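Local coordinates for protein cytochrome C (Marichromatium purpuratum 984, PDB 5LO9) that probably oxidises thiosulfate to tetrathionate, and can run the reverse, at a heme c site, passing electrons along a series of c-type hemes, at residues A[281-285]-A[427-431]; A[332-338]-A[476-480]; A[265-269]-A[293-297]. All blocks are in the same frame, centred on the assembly; numbering follows the deposited sequence.

Contact 1. Residues A[281-285]-A[427-431]. With HEC (heme c), chain F.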
loop_
_atom_site.group_PDB
_atom_site.type_symbol
_atom_site.label_atom_id
_atom_site.label_comp_id
_atom_site.label_asym_id
_atom_site.label_seq_id
_atom_site.Cartn_x
_atom_site.Cartn_y
_atom_site.Cartn_z
ATOM N N VAL A 281 21.417 -6.079 -5.423
ATOM C CA VAL A 281 21.695 -7.138 -4.446
ATOM C C VAL A 281 23.197 -7.317 -4.376
ATOM O O VAL A 281 23.844 -7.587 -5.398
ATOM C CB VAL A 281 20.989 -8.453 -4.811
ATOM C CG1 VAL A 281 21.450 -9.605 -3.887
ATOM C CG2 VAL A 281 19.459 -8.277 -4.727
ATOM N N GLY A 282 23.743 -7.167 -3.170
ATOM C CA GLY A 282 25.178 -7.214 -2.947
ATOM C C GLY A 282 25.676 -8.461 -2.230
ATOM O O GLY A 282 26.794 -8.510 -1.687
ATOM N N ASN A 283 24.833 -9.481 -2.199
ATOM C CA ASN A 283 25.229 -10.729 -1.605
ATOM C C ASN A 283 24.515 -11.844 -2.343
ATOM O O ASN A 283 24.012 -11.642 -3.454
ATOM C CB ASN A 283 24.949 -10.725 -0.092
ATOM C CG ASN A 283 23.509 -10.524 0.226
ATOM O OD1 ASN A 283 22.638 -10.721 -0.622
ATOM N ND2 ASN A 283 23.232 -10.201 1.489
ATOM N N ASP A 284 24.512 -13.028 -1.718
ATOM C CA ASP A 284 23.964 -14.252 -2.282
ATOM C C ASP A 284 22.757 -14.699 -1.464
ATOM O O ASP A 284 22.737 -15.788 -0.894
ATOM C CB ASP A 284 25.048 -15.335 -2.362
ATOM C CG ASP A 284 26.119 -15.018 -3.421
ATOM O OD1 ASP A 284 25.782 -14.346 -4.422
ATOM O OD2 ASP A 284 27.269 -15.481 -3.286
ATOM N N GLN A 285 21.726 -13.863 -1.475
ATOM C CA GLN A 285 20.506 -14.059 -0.725
ATOM C C GLN A 285 19.329 -13.866 -1.666
ATOM O O GLN A 285 19.476 -13.328 -2.764
ATOM C CB GLN A 285 20.411 -13.069 0.421
ATOM C CG GLN A 285 21.585 -13.126 1.378
ATOM C CD GLN A 285 21.675 -14.383 2.239
ATOM O OE1 GLN A 285 22.739 -14.988 2.348
ATOM N NE2 GLN A 285 20.593 -14.736 2.900
ATOM N N PRO A 427 31.219 -12.999 3.692
ATOM C CA PRO A 427 30.952 -11.834 2.829
ATOM C C PRO A 427 29.754 -11.967 1.902
ATOM O O PRO A 427 29.370 -10.961 1.296
ATOM C CB PRO A 427 32.249 -11.694 2.019
ATOM C CG PRO A 427 32.869 -13.058 2.068
ATOM C CD PRO A 427 32.530 -13.594 3.419
ATOM N N ARG A 428 29.168 -13.150 1.739
ATOM C CA ARG A 428 27.995 -13.300 0.888
ATOM C C ARG A 428 26.705 -13.528 1.684
ATOM O O ARG A 428 25.690 -13.935 1.110
ATOM C CB ARG A 428 28.215 -14.438 -0.096
ATOM C CG ARG A 428 29.560 -14.408 -0.737
ATOM C CD ARG A 428 29.779 -13.200 -1.547
ATOM N NE ARG A 428 28.861 -13.117 -2.657
ATOM C CZ ARG A 428 28.548 -11.968 -3.234
ATOM N NH1 ARG A 428 29.093 -10.843 -2.775
ATOM N NH2 ARG A 428 27.691 -11.943 -4.249
ATOM N N SER A 429 26.716 -13.253 2.981
ATOM C CA SER A 429 25.539 -13.382 3.817
ATOM C C SER A 429 24.902 -12.007 4.046
ATOM O O SER A 429 25.356 -10.988 3.541
ATOM C CB SER A 429 25.943 -14.043 5.130
ATOM O OG SER A 429 24.835 -14.266 5.957
ATOM N N TYR A 430 23.826 -11.983 4.812
ATOM C CA TYR A 430 23.226 -10.716 5.206
ATOM C C TYR A 430 24.204 -9.919 6.051
ATOM O O TYR A 430 25.082 -10.488 6.716
ATOM C CB TYR A 430 21.938 -10.958 5.994
ATOM C CG TYR A 430 22.042 -11.966 7.133
ATOM C CD1 TYR A 430 22.467 -11.569 8.413
ATOM C CD2 TYR A 430 21.710 -13.296 6.936
ATOM C CE1 TYR A 430 22.551 -12.464 9.460
ATOM C CE2 TYR A 430 21.782 -14.230 8.005
ATOM C CZ TYR A 430 22.203 -13.794 9.252
ATOM O OH TYR A 430 22.279 -14.667 10.299
ATOM N N ASN A 431 24.041 -8.585 6.048
ATOM C CA ASN A 431 25.043 -7.743 6.693
ATOM C C ASN A 431 24.652 -7.469 8.150
ATOM O O ASN A 431 23.632 -7.953 8.654
ATOM C CB ASN A 431 25.327 -6.465 5.858
ATOM C CG ASN A 431 24.220 -5.369 5.906
ATOM O OD1 ASN A 431 23.508 -5.160 6.912
ATOM N ND2 ASN A 431 24.151 -4.606 4.805
HETATM FE FE HEC F . 18.540 -23.646 6.828
HETATM C CHA HEC F . 17.326 -20.849 5.128
HETATM C CHB HEC F . 19.511 -21.658 9.533
HETATM C CHC HEC F . 19.335 -26.506 8.610
HETATM C CHD HEC F . 18.167 -25.590 3.904
HETATM N NA HEC F . 18.450 -21.607 7.254
HETATM C C1A HEC F . 17.950 -20.654 6.452
HETATM C C2A HEC F . 18.073 -19.300 7.058
HETATM C C3A HEC F . 18.694 -19.540 8.347
HETATM C C4A HEC F . 18.896 -21.014 8.362
HETATM C CMA HEC F . 19.025 -18.504 9.377
HETATM C CAA HEC F . 17.647 -17.963 6.546
HETATM C CBA HEC F . 18.881 -17.054 6.525
HETATM C CGA HEC F . 19.314 -16.640 5.146
HETATM O O1A HEC F . 18.649 -17.027 4.173
HETATM O O2A HEC F . 20.340 -15.931 5.063
HETATM N NB HEC F . 19.281 -24.005 8.731
HETATM C C1B HEC F . 19.610 -23.110 9.653
HETATM C C2B HEC F . 20.105 -23.726 10.904
HETATM C C3B HEC F . 20.043 -25.158 10.635
HETATM C C4B HEC F . 19.496 -25.209 9.259
HETATM C CMB HEC F . 20.574 -23.033 12.131
HETATM C CAB HEC F . 20.402 -26.308 11.539
HETATM C CBB HEC F . 19.514 -26.205 12.756
HETATM N NC HEC F . 18.731 -25.674 6.349
HETATM C C1C HEC F . 19.053 -26.649 7.187
HETATM C C2C HEC F . 19.161 -27.970 6.547
HETATM C C3C HEC F . 18.823 -27.715 5.161
HETATM C C4C HEC F . 18.593 -26.246 5.150
HETATM C CMC HEC F . 19.549 -29.253 7.204
HETATM C CAC HEC F . 18.778 -28.632 3.966
HETATM C CBC HEC F . 17.960 -29.874 4.081
HETATM N ND HEC F . 17.851 -23.286 4.892
HETATM C C1D HEC F . 17.764 -24.170 3.888
HETATM C C2D HEC F . 17.188 -23.552 2.664
HETATM C C3D HEC F . 16.931 -22.172 3.036
HETATM C C4D HEC F . 17.373 -22.116 4.435
HETATM C CMD HEC F . 16.910 -24.168 1.341
HETATM C CAD HEC F . 16.365 -21.111 2.157
HETATM C CBD HEC F . 14.866 -21.381 2.069
HETATM C CGD HEC F . 14.316 -21.144 0.668
HETATM O O1D HEC F . 15.045 -20.823 -0.287
HETATM O O2D HEC F . 13.106 -21.308 0.487
#
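Start at Arg428, the residue with the most surface covered here. Its guanidinium meets the carboxylate of Asp284 in a two-pronged salt bridge: Arg428 NE donates to Asp284 OD2 at 2.9 Å and Arg428 NH2 to Asp284 OD1 at 3.1 Å, so both carboxylate oxygens are used. The backbone follows suit, with Asp284 N donating to Arg428 O at 3.2 Å. That carbonyl also lies 3.4 Å from Gln285 OE1, but both are acceptors and no bond joins them; the Gln285 amide is turned so that its nitrogen does the work, Gln285 NE2 giving a very short 2.5 Å hydrogen bond to propionate oxygen O2A of heme c (chain F). Asn283 ND2 makes a weak bond to Ser429 O (3.1 Å), while its stronger partner is the carbonyl of Ser334. Further along, Ser429 OG is served by Arg475 and the carbonyl of Pro423, and Tyr430 OH by Asn471. The Tyr430 ring meets that same propionate edge-on, Tyr430 CD2 standing 3.5 Å from O2A, and also touches the neighbouring heme, the one beside the thiosulfate. Two irregular loops are thus joined by polar bonds in a largely buried place. Gln285 reaches a propionate of heme chain F while standing just before the CXXCH segment (Cys287, Cys290, His291) that attaches heme chain E, which places the loops at the junction of two heme c pockets.

Contact 2. Residues A[332-338]-A[476-480]. With HEC (heme c), chain E; THJ (thiosulfate), chain J; EDO (1,2-ethanediol), chain V.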
loop_
_atom_site.group_PDB
_atom_site.type_symbol
_atom_site.label_atom_id
_atom_site.label_comp_id
_atom_site.label_asym_id
_atom_site.label_seq_id
_atom_site.Cartn_x
_atom_site.Cartn_y
_atom_site.Cartn_z
ATOM N N ARG A 332 18.635 -2.833 1.787
ATOM C CA ARG A 332 19.797 -2.174 2.374
ATOM C C ARG A 332 20.554 -3.113 3.305
ATOM O O ARG A 332 21.779 -3.054 3.379
ATOM C CB ARG A 332 19.379 -0.901 3.120
ATOM C CG ARG A 332 20.566 -0.108 3.652
ATOM C CD ARG A 332 20.306 1.368 4.026
ATOM N NE ARG A 332 21.554 2.155 3.879
ATOM C CZ ARG A 332 22.021 3.092 4.726
ATOM N NH1 ARG A 332 21.362 3.420 5.832
ATOM N NH2 ARG A 332 23.173 3.725 4.455
ATOM N N TYR A 333 19.856 -3.972 4.036
ATOM C CA TYR A 333 20.491 -4.757 5.088
ATOM C C TYR A 333 20.546 -6.240 4.742
ATOM O O TYR A 333 21.635 -6.800 4.668
ATOM C CB TYR A 333 19.784 -4.551 6.421
ATOM C CG TYR A 333 19.757 -3.102 6.863
ATOM C CD1 TYR A 333 20.921 -2.418 7.113
ATOM C CD2 TYR A 333 18.563 -2.406 7.007
ATOM C CE1 TYR A 333 20.905 -1.064 7.498
ATOM C CE2 TYR A 333 18.551 -1.080 7.393
ATOM C CZ TYR A 333 19.719 -0.412 7.626
ATOM O OH TYR A 333 19.709 0.897 8.011
ATOM N N SER A 334 19.413 -6.904 4.522
ATOM C CA SER A 334 19.472 -8.333 4.218
ATOM C C SER A 334 20.090 -8.634 2.849
ATOM O O SER A 334 20.696 -9.699 2.682
ATOM C CB SER A 334 18.085 -8.968 4.297
ATOM O OG SER A 334 17.512 -8.794 5.575
ATOM N N MET A 335 19.908 -7.765 1.851
ATOM C CA MET A 335 20.512 -7.940 0.527
ATOM C C MET A 335 21.803 -7.137 0.330
ATOM O O MET A 335 22.377 -7.162 -0.765
ATOM C CB MET A 335 19.506 -7.543 -0.566
ATOM C CG MET A 335 18.081 -7.973 -0.271
ATOM S SD MET A 335 17.796 -9.764 -0.036
ATOM C CE MET A 335 18.309 -10.387 -1.653
ATOM N N ASN A 336 22.245 -6.384 1.339
ATOM C CA ASN A 336 23.560 -5.737 1.326
ATOM C C ASN A 336 23.795 -4.881 0.076
ATOM O O ASN A 336 24.816 -5.001 -0.606
ATOM C CB ASN A 336 24.636 -6.793 1.440
ATOM C CG ASN A 336 25.937 -6.213 1.798
ATOM O OD1 ASN A 336 26.006 -5.325 2.648
ATOM N ND2 ASN A 336 27.004 -6.723 1.183
ATOM N N ALA A 337 22.858 -3.968 -0.195
ATOM C CA ALA A 337 22.853 -3.269 -1.475
ATOM C C ALA A 337 24.073 -2.384 -1.649
ATOM O O ALA A 337 24.444 -2.074 -2.787
ATOM C CB ALA A 337 21.582 -2.441 -1.609
ATOM N N GLN A 338 24.707 -1.975 -0.550
ATOM C CA GLN A 338 25.903 -1.150 -0.656
ATOM C C GLN A 338 26.987 -1.844 -1.480
ATOM O O GLN A 338 27.748 -1.185 -2.195
ATOM C CB GLN A 338 26.429 -0.833 0.738
ATOM C CG GLN A 338 26.915 -2.069 1.524
ATOM C CD GLN A 338 27.244 -1.733 2.966
ATOM O OE1 GLN A 338 27.442 -0.561 3.307
ATOM N NE2 GLN A 338 27.222 -2.752 3.844
ATOM N N PRO A 476 29.239 -8.792 6.261
ATOM C CA PRO A 476 29.478 -7.426 5.781
ATOM C C PRO A 476 29.087 -6.364 6.789
ATOM O O PRO A 476 28.159 -6.518 7.590
ATOM C CB PRO A 476 28.624 -7.341 4.524
ATOM C CG PRO A 476 28.564 -8.764 4.027
ATOM C CD PRO A 476 28.451 -9.571 5.299
ATOM N N GLN A 477 29.852 -5.284 6.755
ATOM C CA GLN A 477 29.688 -4.204 7.714
ATOM C C GLN A 477 28.273 -3.606 7.704
ATOM O O GLN A 477 27.550 -3.620 6.691
ATOM C CB GLN A 477 30.703 -3.117 7.398
ATOM C CG GLN A 477 30.675 -1.938 8.332
ATOM C CD GLN A 477 31.073 -2.286 9.711
ATOM O OE1 GLN A 477 30.238 -2.409 10.606
ATOM N NE2 GLN A 477 32.380 -2.461 9.905
ATOM N N ASP A 478 27.906 -3.035 8.843
ATOM C CA ASP A 478 26.670 -2.268 8.939
ATOM C C ASP A 478 26.710 -1.092 7.969
ATOM O O ASP A 478 27.715 -0.363 7.927
ATOM C CB ASP A 478 26.488 -1.774 10.362
ATOM C CG ASP A 478 25.096 -1.296 10.633
ATOM O OD1 ASP A 478 24.513 -0.695 9.713
ATOM O OD2 ASP A 478 24.603 -1.510 11.772
ATOM N N PRO A 479 25.677 -0.899 7.138
ATOM C CA PRO A 479 25.641 0.298 6.266
ATOM C C PRO A 479 25.655 1.618 7.013
ATOM O O PRO A 479 26.035 2.625 6.418
ATOM C CB PRO A 479 24.335 0.120 5.489
ATOM C CG PRO A 479 24.134 -1.358 5.461
ATOM C CD PRO A 479 24.616 -1.857 6.789
ATOM N N ARG A 480 25.268 1.632 8.292
ATOM C CA ARG A 480 25.309 2.785 9.181
ATOM C C ARG A 480 26.664 2.955 9.849
ATOM O O ARG A 480 26.818 3.817 10.724
ATOM C CB ARG A 480 24.227 2.635 10.257
ATOM C CG ARG A 480 22.826 2.472 9.663
ATOM C CD ARG A 480 21.813 1.933 10.657
ATOM N NE ARG A 480 22.124 0.599 11.142
ATOM C CZ ARG A 480 21.391 -0.060 12.028
ATOM N NH1 ARG A 480 20.284 0.473 12.529
ATOM N NH2 ARG A 480 21.778 -1.259 12.426
HETATM FE FE HEC E . 12.598 -9.595 5.053
HETATM C CHA HEC E . 10.640 -8.563 7.782
HETATM C CHB HEC E . 10.301 -8.174 2.826
HETATM C CHC HEC E . 14.702 -10.400 2.334
HETATM C CHD HEC E . 14.638 -11.344 7.198
HETATM N NA HEC E . 10.801 -8.570 5.282
HETATM C C1A HEC E . 10.210 -8.254 6.429
HETATM C C2A HEC E . 8.948 -7.503 6.253
HETATM C C3A HEC E . 8.836 -7.392 4.809
HETATM C C4A HEC E . 10.039 -8.085 4.286
HETATM C CMA HEC E . 7.731 -6.746 4.053
HETATM C CAA HEC E . 8.002 -7.028 7.326
HETATM C CBA HEC E . 7.279 -8.233 7.917
HETATM C CGA HEC E . 6.201 -7.810 8.901
HETATM O O1A HEC E . 5.325 -8.660 9.178
HETATM O O2A HEC E . 6.225 -6.653 9.419
HETATM N NB HEC E . 12.540 -9.347 2.981
HETATM C C1B HEC E . 11.537 -8.758 2.294
HETATM C C2B HEC E . 11.784 -8.710 0.849
HETATM C C3B HEC E . 13.081 -9.357 0.709
HETATM C C4B HEC E . 13.459 -9.699 2.093
HETATM C CMB HEC E . 10.898 -8.168 -0.215
HETATM C CAB HEC E . 13.842 -9.580 -0.557
HETATM C CBB HEC E . 14.205 -8.208 -1.123
HETATM N NC HEC E . 14.372 -10.670 4.808
HETATM C C1C HEC E . 15.041 -10.902 3.668
HETATM C C2C HEC E . 16.217 -11.784 3.853
HETATM C C3C HEC E . 16.198 -12.052 5.301
HETATM C C4C HEC E . 15.001 -11.321 5.778
HETATM C CMC HEC E . 17.176 -12.243 2.784
HETATM C CAC HEC E . 17.105 -12.921 6.152
HETATM C CBC HEC E . 18.549 -12.604 5.925
HETATM N ND HEC E . 12.625 -9.874 7.119
HETATM C C1D HEC E . 13.521 -10.597 7.772
HETATM C C2D HEC E . 13.282 -10.627 9.226
HETATM C C3D HEC E . 12.087 -9.792 9.443
HETATM C C4D HEC E . 11.791 -9.383 8.042
HETATM C CMD HEC E . 14.138 -11.351 10.208
HETATM C CAD HEC E . 11.347 -9.448 10.723
HETATM C CBD HEC E . 12.195 -8.769 11.820
HETATM C CGD HEC E . 12.818 -7.390 11.517
HETATM O O1D HEC E . 13.525 -7.170 10.488
HETATM O O2D HEC E . 12.638 -6.474 12.365
HETATM S S1 THJ J . 15.366 -6.132 7.348
HETATM O O1 THJ J . 15.048 -4.678 7.133
HETATM O O2 THJ J . 15.321 -6.489 8.804
HETATM O O3 THJ J . 16.769 -6.353 6.923
HETATM S S2 THJ J . 14.301 -7.212 6.289
HETATM C C1 EDO V . 29.626 1.403 -5.785
HETATM O O1 EDO V . 29.539 1.833 -7.153
HETATM C C2 EDO V . 29.491 -0.117 -5.724
HETATM O O2 EDO V . 29.678 -0.587 -4.380
#
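Pro479 is the centre of this contact, with Tyr333 and Gln338 next in buried area. The proline ring lies against Arg332 and Tyr333: Pro479 CG is 3.6 Å from Arg332 O, Pro479 CB covers one face of the Arg332 guanidinium, and Pro479 CD reaches the edge of the Tyr333 ring, 3.8 Å from CD1. Tyr333 OH then stands 3.5 Å from Arg480 CD. Arg480 is held in place by its own segment, where Asp478 OD1 takes Arg480 N at 2.8 Å in an Asx turn and Arg480 NH2 bridges to Asp478 OD2 at 2.9 Å. At the other end Gln338 NE2 donates to Gln477 O (3.0 Å) and to Asn336 OD1 (3.1 Å), which also accepts from Asn431; Asn336 ND2 is hydrogen-bonded to Asp339. With a single crossing hydrogen bond, the contact is mostly van der Waals, and it packs Pro479 on the edge of Tyr333, a residue of the thiosulfate pocket, beside Ser334, whose OG donates to thiosulfate O3 at 2.9 Å.

Contact 3. Residues A[265-269]-A[293-297]. With HEC (heme c), chain F; EDO (1,2-ethanediol), chain B.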
loop_
_atom_site.group_PDB
_atom_site.type_symbol
_atom_site.label_atom_id
_atom_site.label_comp_id
_atom_site.label_asym_id
_atom_site.label_seq_id
_atom_site.Cartn_x
_atom_site.Cartn_y
_atom_site.Cartn_z
ATOM N N ALA A 265 6.653 -12.181 -7.831
ATOM C CA ALA A 265 6.943 -13.501 -7.294
ATOM C C ALA A 265 8.299 -13.995 -7.751
ATOM O O ALA A 265 8.987 -14.695 -7.003
ATOM C CB ALA A 265 5.895 -14.516 -7.713
ATOM N N ARG A 266 8.717 -13.641 -8.956
ATOM C CA ARG A 266 10.027 -14.125 -9.373
ATOM C C ARG A 266 11.164 -13.272 -8.810
ATOM O O ARG A 266 12.229 -13.811 -8.486
ATOM C CB ARG A 266 10.040 -14.235 -10.910
ATOM C CG ARG A 266 11.081 -13.501 -11.698
ATOM C CD ARG A 266 11.450 -14.267 -12.998
ATOM N NE ARG A 266 12.907 -14.454 -13.011
ATOM C CZ ARG A 266 13.539 -15.609 -13.199
ATOM N NH1 ARG A 266 12.829 -16.714 -13.414
ATOM N NH2 ARG A 266 14.890 -15.653 -13.164
ATOM N N LEU A 267 10.951 -11.977 -8.593
ATOM C CA LEU A 267 11.974 -11.194 -7.925
ATOM C C LEU A 267 12.132 -11.626 -6.478
ATOM O O LEU A 267 13.227 -11.550 -5.919
ATOM C CB LEU A 267 11.608 -9.734 -7.972
ATOM C CG LEU A 267 11.521 -9.026 -9.314
ATOM C CD1 LEU A 267 11.235 -7.532 -9.074
ATOM C CD2 LEU A 267 12.799 -9.202 -10.058
ATOM N N PHE A 268 11.032 -12.029 -5.848
ATOM C CA PHE A 268 11.087 -12.509 -4.475
ATOM C C PHE A 268 11.939 -13.773 -4.365
ATOM O O PHE A 268 12.715 -13.939 -3.411
ATOM C CB PHE A 268 9.661 -12.778 -3.992
ATOM C CG PHE A 268 9.492 -12.753 -2.502
ATOM C CD1 PHE A 268 9.185 -11.573 -1.855
ATOM C CD2 PHE A 268 9.614 -13.916 -1.759
ATOM C CE1 PHE A 268 8.997 -11.533 -0.475
ATOM C CE2 PHE A 268 9.425 -13.891 -0.389
ATOM C CZ PHE A 268 9.118 -12.680 0.260
ATOM N N ARG A 269 11.785 -14.678 -5.331
ATOM C CA ARG A 269 12.431 -15.980 -5.345
ATOM C C ARG A 269 13.831 -15.944 -5.972
ATOM O O ARG A 269 14.705 -16.745 -5.604
ATOM C CB ARG A 269 11.521 -16.955 -6.110
ATOM C CG ARG A 269 12.011 -18.375 -6.265
ATOM C CD ARG A 269 12.026 -19.122 -4.954
ATOM N NE ARG A 269 13.298 -18.998 -4.251
ATOM C CZ ARG A 269 13.634 -19.664 -3.151
ATOM N NH1 ARG A 269 12.801 -20.533 -2.583
ATOM N NH2 ARG A 269 14.818 -19.438 -2.612
ATOM N N ASP A 293 8.322 -20.534 1.589
ATOM C CA ASP A 293 7.237 -20.754 0.638
ATOM C C ASP A 293 6.963 -19.471 -0.133
ATOM O O ASP A 293 5.816 -19.112 -0.415
ATOM C CB ASP A 293 5.961 -21.282 1.308
ATOM C CG ASP A 293 5.019 -21.935 0.302
ATOM O OD1 ASP A 293 5.481 -22.136 -0.854
ATOM O OD2 ASP A 293 3.860 -22.274 0.650
ATOM N N ASN A 294 8.041 -18.760 -0.436
ATOM C CA ASN A 294 7.989 -17.549 -1.263
ATOM C C ASN A 294 7.059 -16.502 -0.662
ATOM O O ASN A 294 6.350 -15.784 -1.368
ATOM C CB ASN A 294 7.594 -17.885 -2.696
ATOM C CG ASN A 294 8.293 -16.998 -3.707
ATOM O OD1 ASN A 294 9.454 -16.608 -3.517
ATOM N ND2 ASN A 294 7.606 -16.710 -4.812
ATOM N N GLY A 295 7.114 -16.382 0.657
ATOM C CA GLY A 295 6.356 -15.393 1.357
ATOM C C GLY A 295 5.020 -15.865 1.841
ATOM O O GLY A 295 4.287 -15.059 2.414
ATOM N N ARG A 296 4.699 -17.155 1.710
ATOM C CA ARG A 296 3.364 -17.611 2.111
ATOM C C ARG A 296 3.299 -18.262 3.487
ATOM O O ARG A 296 2.194 -18.412 4.021
ATOM C CB ARG A 296 2.814 -18.613 1.105
ATOM C CG ARG A 296 2.817 -18.151 -0.343
ATOM C CD ARG A 296 2.546 -19.294 -1.256
ATOM N NE ARG A 296 1.965 -18.922 -2.535
ATOM C CZ ARG A 296 0.662 -18.834 -2.763
ATOM N NH1 ARG A 296 -0.226 -19.045 -1.790
ATOM N NH2 ARG A 296 0.255 -18.510 -3.969
ATOM N N ARG A 297 4.435 -18.626 4.081
ATOM C CA ARG A 297 4.449 -19.527 5.230
ATOM C C ARG A 297 4.201 -18.804 6.546
ATOM O O ARG A 297 5.022 -17.984 6.997
ATOM C CB ARG A 297 5.785 -20.233 5.305
ATOM C CG ARG A 297 5.930 -21.149 6.489
ATOM C CD ARG A 297 5.243 -22.444 6.237
ATOM N NE ARG A 297 5.732 -23.501 7.124
ATOM C CZ ARG A 297 5.113 -24.653 7.333
ATOM N NH1 ARG A 297 3.961 -24.929 6.745
ATOM N NH2 ARG A 297 5.676 -25.536 8.113
HETATM FE FE HEC F . 18.540 -23.646 6.828
HETATM C CHA HEC F . 17.326 -20.849 5.128
HETATM C CHB HEC F . 19.511 -21.658 9.533
HETATM C CHC HEC F . 19.335 -26.506 8.610
HETATM C CHD HEC F . 18.167 -25.590 3.904
HETATM N NA HEC F . 18.450 -21.607 7.254
HETATM C C1A HEC F . 17.950 -20.654 6.452
HETATM C C2A HEC F . 18.073 -19.300 7.058
HETATM C C3A HEC F . 18.694 -19.540 8.347
HETATM C C4A HEC F . 18.896 -21.014 8.362
HETATM C CMA HEC F . 19.025 -18.504 9.377
HETATM C CAA HEC F . 17.647 -17.963 6.546
HETATM C CBA HEC F . 18.881 -17.054 6.525
HETATM C CGA HEC F . 19.314 -16.640 5.146
HETATM O O1A HEC F . 18.649 -17.027 4.173
HETATM O O2A HEC F . 20.340 -15.931 5.063
HETATM N NB HEC F . 19.281 -24.005 8.731
HETATM C C1B HEC F . 19.610 -23.110 9.653
HETATM C C2B HEC F . 20.105 -23.726 10.904
HETATM C C3B HEC F . 20.043 -25.158 10.635
HETATM C C4B HEC F . 19.496 -25.209 9.259
HETATM C CMB HEC F . 20.574 -23.033 12.131
HETATM C CAB HEC F . 20.402 -26.308 11.539
HETATM C CBB HEC F . 19.514 -26.205 12.756
HETATM N NC HEC F . 18.731 -25.674 6.349
HETATM C C1C HEC F . 19.053 -26.649 7.187
HETATM C C2C HEC F . 19.161 -27.970 6.547
HETATM C C3C HEC F . 18.823 -27.715 5.161
HETATM C C4C HEC F . 18.593 -26.246 5.150
HETATM C CMC HEC F . 19.549 -29.253 7.204
HETATM C CAC HEC F . 18.778 -28.632 3.966
HETATM C CBC HEC F . 17.960 -29.874 4.081
HETATM N ND HEC F . 17.851 -23.286 4.892
HETATM C C1D HEC F . 17.764 -24.170 3.888
HETATM C C2D HEC F . 17.188 -23.552 2.664
HETATM C C3D HEC F . 16.931 -22.172 3.036
HETATM C C4D HEC F . 17.373 -22.116 4.435
HETATM C CMD HEC F . 16.910 -24.168 1.341
HETATM C CAD HEC F . 16.365 -21.111 2.157
HETATM C CBD HEC F . 14.866 -21.381 2.069
HETATM C CGD HEC F . 14.316 -21.144 0.668
HETATM O O1D HEC F . 15.045 -20.823 -0.287
HETATM O O2D HEC F . 13.106 -21.308 0.487
HETATM C C1 EDO B . 5.160 -18.299 -6.708
HETATM O O1 EDO B . 6.121 -19.159 -6.130
HETATM C C2 EDO B . 3.967 -18.177 -5.746
HETATM O O2 EDO B . 3.742 -16.964 -4.988
#
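This contact belongs to the CXXCH heme-attachment site of a c-type cytochrome: helix 256-269 ends beside the Cys287–His291 binding segment, and residues 293-297 continue the chain just past the axial histidine. Both segments come from the cytochrome c unit that carries the thiosulfate-side heme. Asn294 is the residue most covered. Its ND2 donates to Ala265 O at 3.3 Å, almost in line, so it shares a carbonyl that already accepts from Arg269 N in the helix. The same amide's OD1 lies 3.3 Å from Arg269 CB and 3.2 Å from Phe268 CD2, the latter in the plane of the ring at its edge. Asp293, Asn294 and Gly295 all have positive phi, a left-handed turn closed by Arg296 N donating to Asp293 O at 3.1 Å. At Gly295 the backbone nitrogen comes to 3.6 Å from Phe268 CE2; a side chain there would run into Phe268 CZ and into the preceding carbonyl, so the absence of CB lets the turn settle against the ring. Phe268 also touches a heme and lies about 4 Å, side chain to side chain, from both Cys287 and His291. Beyond the contact, Arg297 makes a salt bridge to Asp117 and Asp293 packs on helix 113-116, joining this unit to the preceding cytochrome region. Arg269 faces the other heme, chain F: Arg269 NH1 reaches propionate O2D at 3.2 Å, and Arg269 NH2 donates to propionate O1D at 2.7 Å.

Contacts 1 and 2 are direct neighbours, their centres about 8 Å apart: Gly282 N meets Met335 O at 2.8 Å, Asn283 ND2 meets Ser334 O at 2.8 Å, and Asn431 ND2 packs 3.3 Å from Pro479 CG. Contact 3 sits about 18 Å from contact 1 and about 21 Å from contact 2, centre to centre, without touching either. Heme chain F links it to contact 1, since Gln285 and Arg269 each hold a propionate of that heme. Residues 332-338 of contact 2 line the thiosulfate pocket, where thiosulfate S2 lies 3.2 Å from FE of heme chain E. The hemes of chains E and F are close neighbours, an arrangement consistent with electron transfer between them.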